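PDB 2ZB9: putative transcriptional regulator from Streptomyces coelicolor, which probably acts as a TetR-family transcription factor, binding DNA at regulatory sites through a helix-turn-helix motif to control gene expression. Local coordinates for residues Gly33-Leu36 / Leu37-Thr41; Thr58-Tyr61 / Lys62-Ser66; Gly74-His77 / Ala78-Thr82; Ala131-Gln134 / Leu135-Gln139. One frame throughout, in Å; residues are numbered along the deposited sequence.

Contact 1 of 4, residues Gly33-Leu36 / Leu37-Thr41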
loop_
_atom_site.group_PDB
_atom_site.type_symbol
_atom_site.label_atom_id
_atom_site.label_comp_id
_atom_site.label_asym_id
_atom_site.label_seq_id
_atom_site.Cartn_x
_atom_site.Cartn_y
_atom_site.Cartn_z
ATOM N N GLY A 33 -8.565 -1.101 22.536
ATOM C CA GLY A 33 -9.338 -1.080 21.311
ATOM C C GLY A 33 -10.480 -0.087 21.367
ATOM O O GLY A 33 -10.733 0.633 20.397
ATOM N N GLU A 34 -11.164 -0.042 22.508
ATOM C CA GLU A 34 -12.296 0.857 22.712
ATOM C C GLU A 34 -11.869 2.324 22.635
ATOM O O GLU A 34 -12.523 3.142 21.983
ATOM C CB GLU A 34 -12.947 0.571 24.072
ATOM C CG GLU A 34 -13.069 1.795 24.980
ATOM C CD GLU A 34 -12.672 1.506 26.426
ATOM O OE1 GLU A 34 -13.420 0.777 27.123
ATOM O OE2 GLU A 34 -11.604 2.010 26.858
ATOM N N LEU A 35 -10.772 2.648 23.308
ATOM C CA LEU A 35 -10.252 4.012 23.320
ATOM C C LEU A 35 -9.721 4.387 21.941
ATOM O O LEU A 35 -10.014 5.457 21.412
ATOM C CB LEU A 35 -9.130 4.126 24.352
ATOM C CG LEU A 35 -8.491 5.496 24.573
ATOM C CD1 LEU A 35 -9.555 6.503 24.995
ATOM C CD2 LEU A 35 -7.409 5.380 25.643
ATOM N N LEU A 36 -8.941 3.487 21.362
ATOM C CA LEU A 36 -8.346 3.702 20.050
ATOM C C LEU A 36 -9.397 3.980 18.970
ATOM O O LEU A 36 -9.282 4.944 18.220
ATOM C CB LEU A 36 -7.512 2.470 19.679
ATOM C CG LEU A 36 -6.539 2.527 18.508
ATOM C CD1 LEU A 36 -5.567 3.669 18.698
ATOM C CD2 LEU A 36 -5.803 1.200 18.419
ATOM N N LEU A 37 -10.431 3.145 18.911
ATOM C CA LEU A 37 -11.480 3.298 17.906
ATOM C C LEU A 37 -12.443 4.466 18.096
ATOM O O LEU A 37 -13.110 4.875 17.145
ATOM C CB LEU A 37 -12.288 2.001 17.790
ATOM C CG LEU A 37 -11.961 1.049 16.634
ATOM C CD1 LEU A 37 -10.462 0.790 16.541
ATOM C CD2 LEU A 37 -12.728 -0.254 16.846
ATOM N N THR A 38 -12.537 5.006 19.307
ATOM C CA THR A 38 -13.445 6.126 19.532
ATOM C C THR A 38 -12.726 7.466 19.592
ATOM O O THR A 38 -13.289 8.492 19.212
ATOM C CB THR A 38 -14.240 5.969 20.843
ATOM O OG1 THR A 38 -13.355 6.109 21.961
ATOM C CG2 THR A 38 -14.899 4.610 20.904
ATOM N N GLU A 39 -11.482 7.461 20.064
ATOM C CA GLU A 39 -10.729 8.701 20.193
ATOM C C GLU A 39 -9.479 8.858 19.327
ATOM O O GLU A 39 -8.928 9.955 19.236
ATOM C CB GLU A 39 -10.370 8.919 21.663
ATOM C CG GLU A 39 -11.588 9.222 22.524
ATOM C CD GLU A 39 -11.249 9.475 23.978
ATOM O OE1 GLU A 39 -10.285 10.221 24.249
ATOM O OE2 GLU A 39 -11.960 8.938 24.852
ATOM N N GLY A 40 -9.025 7.780 18.696
ATOM C CA GLY A 40 -7.846 7.883 17.852
ATOM C C GLY A 40 -6.533 7.584 18.551
ATOM O O GLY A 40 -6.445 7.574 19.777
ATOM N N THR A 41 -5.494 7.368 17.756
ATOM C CA THR A 41 -4.172 7.038 18.273
ATOM C C THR A 41 -3.495 8.112 19.118
ATOM O O THR A 41 -2.822 7.798 20.107
ATOM C CB THR A 41 -3.226 6.673 17.120
ATOM O OG1 THR A 41 -3.840 5.662 16.318
ATOM C CG2 THR A 41 -1.900 6.143 17.661
#
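L35 O is held by two backbone N-H groups of the last helical turn: E39 N lies 2.8 Å from L35 O, almost straight out from the carbonyl, and T38 N adds a weak second bond. E34 O is gripped twice as well, but here a side chain takes the larger share. T38 OG1 donates to E34 O over 3.1 Å from a little outside the carbonyl plane, with a weak bond from T38 N beside it. The first torsion of T38 (chi1 69°) folds the hydroxyl in between its own backbone N and carbonyl carbon, which turns it back toward E34 O. All this closes helix 20-39, which packs against the helix-turn-helix of the TetR-type DNA-binding domain. G40 is the first residue to leave the helix. Its phi is positive (92°), a setting in which a side chain would jam against the carbonyl oxygen of E39, so glycine fits; G40 N still bonds L36 O at 2.9 Å, from above the carbonyl plane. The side chains of L35 and E39 cross, with L35 CD1 3.4 Å from E39 OE2, while the carboxylate itself is fixed by a salt bridge to R48 and a hydrogen bond from Q43. Those of L36 and T41 lie side by side, pointing the same way, with L36 CD1 3.6 Å from T41 OG1; both rest on I114.

Contact 2 of 4, residues Thr58-Tyr61 / Lys62-Ser66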
loop_
_atom_site.group_PDB
_atom_site.type_symbol
_atom_site.label_atom_id
_atom_site.label_comp_id
_atom_site.label_asym_id
_atom_site.label_seq_id
_atom_site.Cartn_x
_atom_site.Cartn_y
_atom_site.Cartn_z
ATOM N N THR A 58 3.058 -0.169 35.295
ATOM C CA THR A 58 4.202 -1.069 35.422
ATOM C C THR A 58 3.959 -2.329 34.610
ATOM O O THR A 58 4.808 -2.764 33.836
ATOM C CB THR A 58 4.431 -1.474 36.892
ATOM O OG1 THR A 58 4.794 -0.316 37.652
ATOM C CG2 THR A 58 5.535 -2.518 36.997
ATOM N N THR A 59 2.786 -2.914 34.801
ATOM C CA THR A 59 2.411 -4.121 34.088
ATOM C C THR A 59 2.254 -3.814 32.597
ATOM O O THR A 59 2.672 -4.598 31.747
ATOM C CB THR A 59 1.093 -4.675 34.640
ATOM O OG1 THR A 59 1.205 -4.831 36.061
ATOM C CG2 THR A 59 0.778 -6.011 34.015
ATOM N N LEU A 60 1.657 -2.665 32.290
ATOM C CA LEU A 60 1.446 -2.247 30.907
ATOM C C LEU A 60 2.772 -2.144 30.155
ATOM O O LEU A 60 2.925 -2.688 29.061
ATOM C CB LEU A 60 0.724 -0.899 30.880
ATOM C CG LEU A 60 -0.802 -0.851 30.742
ATOM C CD1 LEU A 60 -1.471 -2.026 31.441
ATOM C CD2 LEU A 60 -1.291 0.476 31.289
ATOM N N TYR A 61 3.732 -1.451 30.752
ATOM C CA TYR A 61 5.047 -1.282 30.144
ATOM C C TYR A 61 5.719 -2.623 29.844
ATOM O O TYR A 61 6.430 -2.758 28.848
ATOM C CB TYR A 61 5.937 -0.439 31.063
ATOM C CG TYR A 61 5.570 1.033 31.109
ATOM C CD1 TYR A 61 5.847 1.804 32.238
ATOM C CD2 TYR A 61 4.961 1.658 30.023
ATOM C CE1 TYR A 61 5.523 3.163 32.286
ATOM C CE2 TYR A 61 4.635 3.016 30.056
ATOM C CZ TYR A 61 4.918 3.762 31.192
ATOM O OH TYR A 61 4.592 5.101 31.236
ATOM N N LYS A 62 5.483 -3.615 30.695
ATOM C CA LYS A 62 6.073 -4.939 30.502
ATOM C C LYS A 62 5.535 -5.642 29.260
ATOM O O LYS A 62 6.287 -6.293 28.529
ATOM C CB LYS A 62 5.795 -5.839 31.709
ATOM C CG LYS A 62 6.396 -5.387 33.024
ATOM C CD LYS A 62 6.057 -6.408 34.100
ATOM C CE LYS A 62 6.526 -5.980 35.479
ATOM N NZ LYS A 62 6.104 -6.996 36.487
ATOM N N TRP A 63 4.229 -5.526 29.036
ATOM C CA TRP A 63 3.600 -6.172 27.889
ATOM C C TRP A 63 3.716 -5.386 26.587
ATOM O O TRP A 63 3.760 -5.973 25.508
ATOM C CB TRP A 63 2.125 -6.446 28.181
ATOM C CG TRP A 63 1.898 -7.446 29.262
ATOM C CD1 TRP A 63 2.698 -8.506 29.579
ATOM C CD2 TRP A 63 0.753 -7.537 30.115
ATOM N NE1 TRP A 63 2.118 -9.255 30.573
ATOM C CE2 TRP A 63 0.922 -8.683 30.922
ATOM C CE3 TRP A 63 -0.405 -6.762 30.274
ATOM C CZ2 TRP A 63 -0.021 -9.076 31.876
ATOM C CZ3 TRP A 63 -1.347 -7.153 31.225
ATOM C CH2 TRP A 63 -1.147 -8.302 32.012
ATOM N N TRP A 64 3.758 -4.063 26.684
ATOM C CA TRP A 64 3.871 -3.225 25.494
ATOM C C TRP A 64 4.961 -2.191 25.709
ATOM O O TRP A 64 4.749 -1.166 26.357
ATOM C CB TRP A 64 2.533 -2.548 25.194
ATOM C CG TRP A 64 1.446 -3.542 24.954
ATOM C CD1 TRP A 64 1.252 -4.287 23.827
ATOM C CD2 TRP A 64 0.457 -3.973 25.894
ATOM N NE1 TRP A 64 0.206 -5.162 24.009
ATOM C CE2 TRP A 64 -0.300 -4.992 25.274
ATOM C CE3 TRP A 64 0.135 -3.601 27.209
ATOM C CZ2 TRP A 64 -1.354 -5.645 25.915
ATOM C CZ3 TRP A 64 -0.915 -4.249 27.849
ATOM C CH2 TRP A 64 -1.645 -5.260 27.202
ATOM N N PRO A 65 6.150 -2.447 25.148
ATOM C CA PRO A 65 7.319 -1.575 25.254
ATOM C C PRO A 65 7.144 -0.176 24.678
ATOM O O PRO A 65 7.961 0.707 24.931
ATOM C CB PRO A 65 8.401 -2.375 24.534
ATOM C CG PRO A 65 7.617 -3.068 23.453
ATOM C CD PRO A 65 6.423 -3.572 24.236
ATOM N N SER A 66 6.084 0.042 23.910
ATOM C CA SER A 66 5.876 1.364 23.339
ATOM C C SER A 66 4.425 1.656 23.015
ATOM O O SER A 66 3.585 0.759 22.954
ATOM C CB SER A 66 6.699 1.525 22.061
ATOM O OG SER A 66 6.126 0.775 21.002
#
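Between T59 and W64 the backbone finishes a helix with two i to i+4 bonds, a long one from W63 N to T59 O at 3.3 Å and a shorter one from W64 N to L60 O at 2.9 Å, after which W64 leaves helical geometry. The side chains of T59 and W63 run the same way, and the methyl of T59 settles on the indole: CG2 sits 3.6 Å from the centroid of the six-membered ring of W63, only 13° off its normal, a CH-pi contact over one face. What puts the methyl there is the first torsion of T59 (chi1 -53°), which sets CG2 opposite the backbone N and leaves OG1 to hydrogen-bond with S56 OG. K62 stretches out fully extended beside T58, its CE 3.9 Å from T58 CG2. The indole of W64 comes back toward the last turn, with W64 CE3 3.5 Å from L60 O, and W64 CZ3 comes up in plane at the edge of the W63 ring. L60 CD1 adds a looser apolar touch to W64 CZ3 at 4.3 Å. These residues fall in the predicted helix-turn-helix, and helix 57-63 is its second helix, the one that probably reads DNA, as in other TetR proteins. Helix 46-53 receives L60 on F46, V49 and A50; helix 20-39 receives W63 on V24 and W64 on R25, V28 and L29, while W64 NE1 is tied to D73 of helix 67-83.

Contact 3 of 4, residues Gly74-His77 / Ala78-Thr82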
loop_
_atom_site.group_PDB
_atom_site.type_symbol
_atom_site.label_atom_id
_atom_site.label_comp_id
_atom_site.label_asym_id
_atom_site.label_seq_id
_atom_site.Cartn_x
_atom_site.Cartn_y
_atom_site.Cartn_z
ATOM N N GLY A 74 -3.741 -3.588 20.351
ATOM C CA GLY A 74 -5.137 -3.330 20.667
ATOM C C GLY A 74 -5.970 -3.302 19.392
ATOM O O GLY A 74 -7.091 -3.822 19.346
ATOM N N TYR A 75 -5.421 -2.705 18.341
ATOM C CA TYR A 75 -6.144 -2.622 17.081
ATOM C C TYR A 75 -6.393 -4.004 16.493
ATOM O O TYR A 75 -7.514 -4.323 16.104
ATOM C CB TYR A 75 -5.379 -1.773 16.068
ATOM C CG TYR A 75 -6.163 -1.551 14.798
ATOM C CD1 TYR A 75 -7.208 -0.629 14.754
ATOM C CD2 TYR A 75 -5.905 -2.310 13.660
ATOM C CE1 TYR A 75 -7.982 -0.473 13.602
ATOM C CE2 TYR A 75 -6.669 -2.166 12.509
ATOM C CZ TYR A 75 -7.705 -1.250 12.486
ATOM O OH TYR A 75 -8.468 -1.131 11.348
ATOM N N PHE A 76 -5.352 -4.830 16.436
ATOM C CA PHE A 76 -5.500 -6.174 15.882
ATOM C C PHE A 76 -6.641 -6.934 16.569
ATOM O O PHE A 76 -7.488 -7.544 15.912
ATOM C CB PHE A 76 -4.178 -6.946 16.012
ATOM C CG PHE A 76 -4.250 -8.362 15.510
ATOM C CD1 PHE A 76 -4.785 -9.377 16.309
ATOM C CD2 PHE A 76 -3.803 -8.682 14.227
ATOM C CE1 PHE A 76 -4.876 -10.689 15.838
ATOM C CE2 PHE A 76 -3.889 -9.986 13.746
ATOM C CZ PHE A 76 -4.428 -10.998 14.553
ATOM N N HIS A 77 -6.670 -6.885 17.894
ATOM C CA HIS A 77 -7.713 -7.578 18.641
ATOM C C HIS A 77 -9.099 -6.936 18.549
ATOM O O HIS A 77 -10.109 -7.602 18.749
ATOM C CB HIS A 77 -7.268 -7.730 20.095
ATOM C CG HIS A 77 -6.126 -8.681 20.255
ATOM N ND1 HIS A 77 -6.294 -10.049 20.247
ATOM C CD2 HIS A 77 -4.790 -8.467 20.320
ATOM C CE1 HIS A 77 -5.113 -10.637 20.297
ATOM N NE2 HIS A 77 -4.183 -9.700 20.340
ATOM N N ALA A 78 -9.149 -5.649 18.227
ATOM C CA ALA A 78 -10.429 -4.962 18.097
ATOM C C ALA A 78 -11.153 -5.310 16.788
ATOM O O ALA A 78 -12.380 -5.321 16.742
ATOM C CB ALA A 78 -10.220 -3.455 18.184
ATOM N N VAL A 79 -10.396 -5.586 15.730
ATOM C CA VAL A 79 -10.992 -5.903 14.434
ATOM C C VAL A 79 -10.930 -7.381 14.070
ATOM O O VAL A 79 -11.478 -7.799 13.051
ATOM C CB VAL A 79 -10.313 -5.090 13.292
ATOM C CG1 VAL A 79 -10.468 -3.599 13.547
ATOM C CG2 VAL A 79 -8.841 -5.451 13.187
ATOM N N GLU A 80 -10.284 -8.174 14.916
ATOM C CA GLU A 80 -10.126 -9.601 14.665
ATOM C C GLU A 80 -11.389 -10.362 14.278
ATOM O O GLU A 80 -11.414 -11.030 13.247
ATOM C CB GLU A 80 -9.471 -10.282 15.872
ATOM C CG GLU A 80 -9.268 -11.779 15.691
ATOM C CD GLU A 80 -8.376 -12.390 16.760
ATOM O OE1 GLU A 80 -8.337 -11.856 17.890
ATOM O OE2 GLU A 80 -7.725 -13.415 16.474
ATOM N N ASP A 81 -12.430 -10.279 15.103
ATOM C CA ASP A 81 -13.674 -10.989 14.819
ATOM C C ASP A 81 -14.320 -10.518 13.525
ATOM O O ASP A 81 -14.762 -11.319 12.700
ATOM C CB ASP A 81 -14.666 -10.809 15.968
ATOM C CG ASP A 81 -14.252 -11.560 17.222
ATOM O OD1 ASP A 81 -15.042 -11.580 18.190
ATOM O OD2 ASP A 81 -13.141 -12.134 17.245
ATOM N N THR A 82 -14.375 -9.204 13.360
ATOM C CA THR A 82 -14.963 -8.596 12.179
ATOM C C THR A 82 -14.218 -8.955 10.891
ATOM O O THR A 82 -14.836 -9.079 9.833
ATOM C CB THR A 82 -14.984 -7.065 12.326
ATOM O OG1 THR A 82 -15.607 -6.719 13.570
ATOM C CG2 THR A 82 -15.757 -6.424 11.184
HETATM O O HOH W 1 -12.323 -8.743 17.595
HETATM O O HOH W 2 -9.627 -10.761 19.602
#
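Helix 67-83, which leads from the DNA-binding domain into the C-terminal domain, carries this contact, and Y75 and V79 meet one turn apart on its buried side. The two side chains cross so that V79 CG1 lies over one face of the tyrosine ring, 4.2 Å from the centroid and 26° off the normal, in a CH-pi contact; its closest ring atom is Y75 CZ at 3.8 Å. With CG turned opposite the backbone N (chi1 -174°), the phenol of Y75 reaches in among L36, I114, L115 and V105 and meets the ring of Y136. Cutting this ring back to an alanine is likely to open a gap between these helices and leave the V79 methyl with no ring to lie on. V79 N bonds Y75 O at 3.2 Å; A78 N bonds G74 O at 3.0 Å and, weakly, Y75 O. F76 CE1 approaches the carboxylate of E80, 4.0 Å from OE2, and H77 ND1 stands 3.6 Å from E80 OE1. The helix then kinks: D81 N and T82 N have no bond to the turn before, and at D81 a water bridges the gap, accepting from D81 N at 2.9 Å and donating to H77 O at 2.7 Å. A water inserted between a carbonyl and the N-H four residues on is a familiar form of helix kink, here in the helix joining both domains.

Contact 4 of 4, residues Ala131-Gln134 / Leu135-Gln139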
loop_
_atom_site.group_PDB
_atom_site.type_symbol
_atom_site.label_atom_id
_atom_site.label_comp_id
_atom_site.label_asym_id
_atom_site.label_seq_id
_atom_site.Cartn_x
_atom_site.Cartn_y
_atom_site.Cartn_z
ATOM N N ALA A 131 7.103 -3.213 14.649
ATOM C CA ALA A 131 5.936 -3.520 15.473
ATOM C C ALA A 131 4.683 -3.705 14.609
ATOM O O ALA A 131 3.817 -4.530 14.913
ATOM C CB ALA A 131 5.711 -2.408 16.488
ATOM N N TYR A 132 4.582 -2.931 13.536
ATOM C CA TYR A 132 3.427 -3.033 12.652
ATOM C C TYR A 132 3.337 -4.450 12.072
ATOM O O TYR A 132 2.254 -5.051 12.014
ATOM C CB TYR A 132 3.542 -2.009 11.521
ATOM C CG TYR A 132 2.298 -1.916 10.669
ATOM C CD1 TYR A 132 1.275 -1.025 10.989
ATOM C CD2 TYR A 132 2.129 -2.750 9.563
ATOM C CE1 TYR A 132 0.111 -0.965 10.223
ATOM C CE2 TYR A 132 0.969 -2.698 8.793
ATOM C CZ TYR A 132 -0.035 -1.805 9.128
ATOM O OH TYR A 132 -1.182 -1.761 8.371
ATOM N N ARG A 133 4.477 -4.986 11.651
ATOM C CA ARG A 133 4.524 -6.336 11.096
ATOM C C ARG A 133 4.289 -7.405 12.167
ATOM O O ARG A 133 3.469 -8.309 11.992
ATOM C CB ARG A 133 5.882 -6.597 10.422
ATOM C CG ARG A 133 6.136 -5.780 9.150
ATOM C CD ARG A 133 7.299 -6.358 8.334
ATOM N NE ARG A 133 8.595 -6.168 8.987
ATOM C CZ ARG A 133 9.254 -5.010 9.021
ATOM N NH1 ARG A 133 8.744 -3.934 8.433
ATOM N NH2 ARG A 133 10.422 -4.924 9.646
ATOM N N GLN A 134 5.000 -7.298 13.282
ATOM C CA GLN A 134 4.870 -8.294 14.344
ATOM C C GLN A 134 3.518 -8.346 15.034
ATOM O O GLN A 134 3.049 -9.420 15.391
ATOM C CB GLN A 134 5.969 -8.090 15.397
ATOM C CG GLN A 134 7.346 -8.547 14.919
ATOM C CD GLN A 134 8.472 -8.214 15.892
ATOM O OE1 GLN A 134 9.615 -8.630 15.694
ATOM N NE2 GLN A 134 8.156 -7.458 16.940
ATOM N N LEU A 135 2.884 -7.193 15.210
ATOM C CA LEU A 135 1.607 -7.149 15.903
ATOM C C LEU A 135 0.371 -7.065 15.007
ATOM O O LEU A 135 -0.739 -7.336 15.460
ATOM C CB LEU A 135 1.621 -5.984 16.898
ATOM C CG LEU A 135 2.749 -6.064 17.934
ATOM C CD1 LEU A 135 2.815 -4.761 18.724
ATOM C CD2 LEU A 135 2.517 -7.258 18.865
ATOM N N TYR A 136 0.551 -6.704 13.740
ATOM C CA TYR A 136 -0.600 -6.618 12.851
ATOM C C TYR A 136 -0.506 -7.318 11.492
ATOM O O TYR A 136 -1.075 -8.389 11.306
ATOM C CB TYR A 136 -0.993 -5.154 12.612
ATOM C CG TYR A 136 -2.336 -5.030 11.932
ATOM C CD1 TYR A 136 -3.520 -5.249 12.645
ATOM C CD2 TYR A 136 -2.430 -4.757 10.566
ATOM C CE1 TYR A 136 -4.760 -5.202 12.015
ATOM C CE2 TYR A 136 -3.666 -4.709 9.924
ATOM C CZ TYR A 136 -4.825 -4.934 10.653
ATOM O OH TYR A 136 -6.051 -4.898 10.028
ATOM N N SER A 137 0.212 -6.717 10.548
ATOM C CA SER A 137 0.280 -7.266 9.195
ATOM C C SER A 137 0.735 -8.709 9.016
ATOM O O SER A 137 0.139 -9.440 8.226
ATOM C CB SER A 137 1.112 -6.347 8.286
ATOM O OG SER A 137 2.457 -6.264 8.710
ATOM N N ALA A 138 1.780 -9.132 9.721
ATOM C CA ALA A 138 2.247 -10.506 9.561
ATOM C C ALA A 138 1.134 -11.502 9.859
ATOM O O ALA A 138 0.932 -12.459 9.111
ATOM C CB ALA A 138 3.450 -10.781 10.463
ATOM N N GLN A 139 0.413 -11.276 10.954
ATOM C CA GLN A 139 -0.677 -12.158 11.336
ATOM C C GLN A 139 -1.874 -12.020 10.390
ATOM O O GLN A 139 -2.530 -13.006 10.092
ATOM C CB GLN A 139 -1.132 -11.858 12.766
ATOM C CG GLN A 139 -0.022 -11.856 13.799
ATOM C CD GLN A 139 -0.508 -11.393 15.161
ATOM O OE1 GLN A 139 -1.243 -12.108 15.846
ATOM N NE2 GLN A 139 -0.118 -10.182 15.552
#
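Y132 and Y136 both turn CG opposite the backbone N (chi1 -172° and -168°), which sends their side chains off the helix in the same direction, side by side. The rings meet obliquely, centroids 5.8 Å apart and planes at 58°, with Y136 CD2 3.9 Å from Y132 OH. They belong to helix 126-153 of the TetR-type C-terminal domain, and the helix widens here into a pi-type turn. Y132 O therefore serves two donors, Y136 N at 2.9 Å and S137 N at 3.0 Å, which come in from opposite faces of its carbonyl plane. S137 is shifted round by the wide turn: its OG lies 3.6 Å from Y132 CD2 and close to the backbone of R133, and it hydrogen-bonds D182 of the second subunit. Y132 also packs on I180 of that subunit, and on L72, L115 and I119 of its own chain, so the ring stands where the intrachain helix packing runs into the dimer contact. With the ring replaced by a serine, Y136, S137 and I180 of the second subunit would probably lose a shared support. Toward helix 67-83, where L135 meets A69, L135 CD1 rests loosely on A131 CB. Q139, which touches F76, swings its NE2 back to make a weak, bent bond to Q134 O. The wide turn continues with A138 N, which donates to R133 O at 2.9 Å in the carbonyl plane, on a lone pair.

Overall arrangement
Contacts 3 and 4 lie near the centre of the fold, their centres 12 Å apart, and they touch: F76 CE2 is 3.5 Å from Q139 CB, and Y75 CD2 equally close to Y136 CE1. Contact 1, partly buried and farther out, touches contact 3 alone, where L36 CD2 packs 3.8 Å from Y75 CB. Contact 2 stands apart on the more exposed DNA-binding side, touching none of the others. The chemistry follows the place. Contacts 1 and 2 lie at helix ends, one at a glycine with positive phi, the other where W64 leaves helical geometry after a threonine methyl has covered the W63 indole; contacts 3 and 4 sit mid-helix, one kinked round a water and the other widened beside the second subunit.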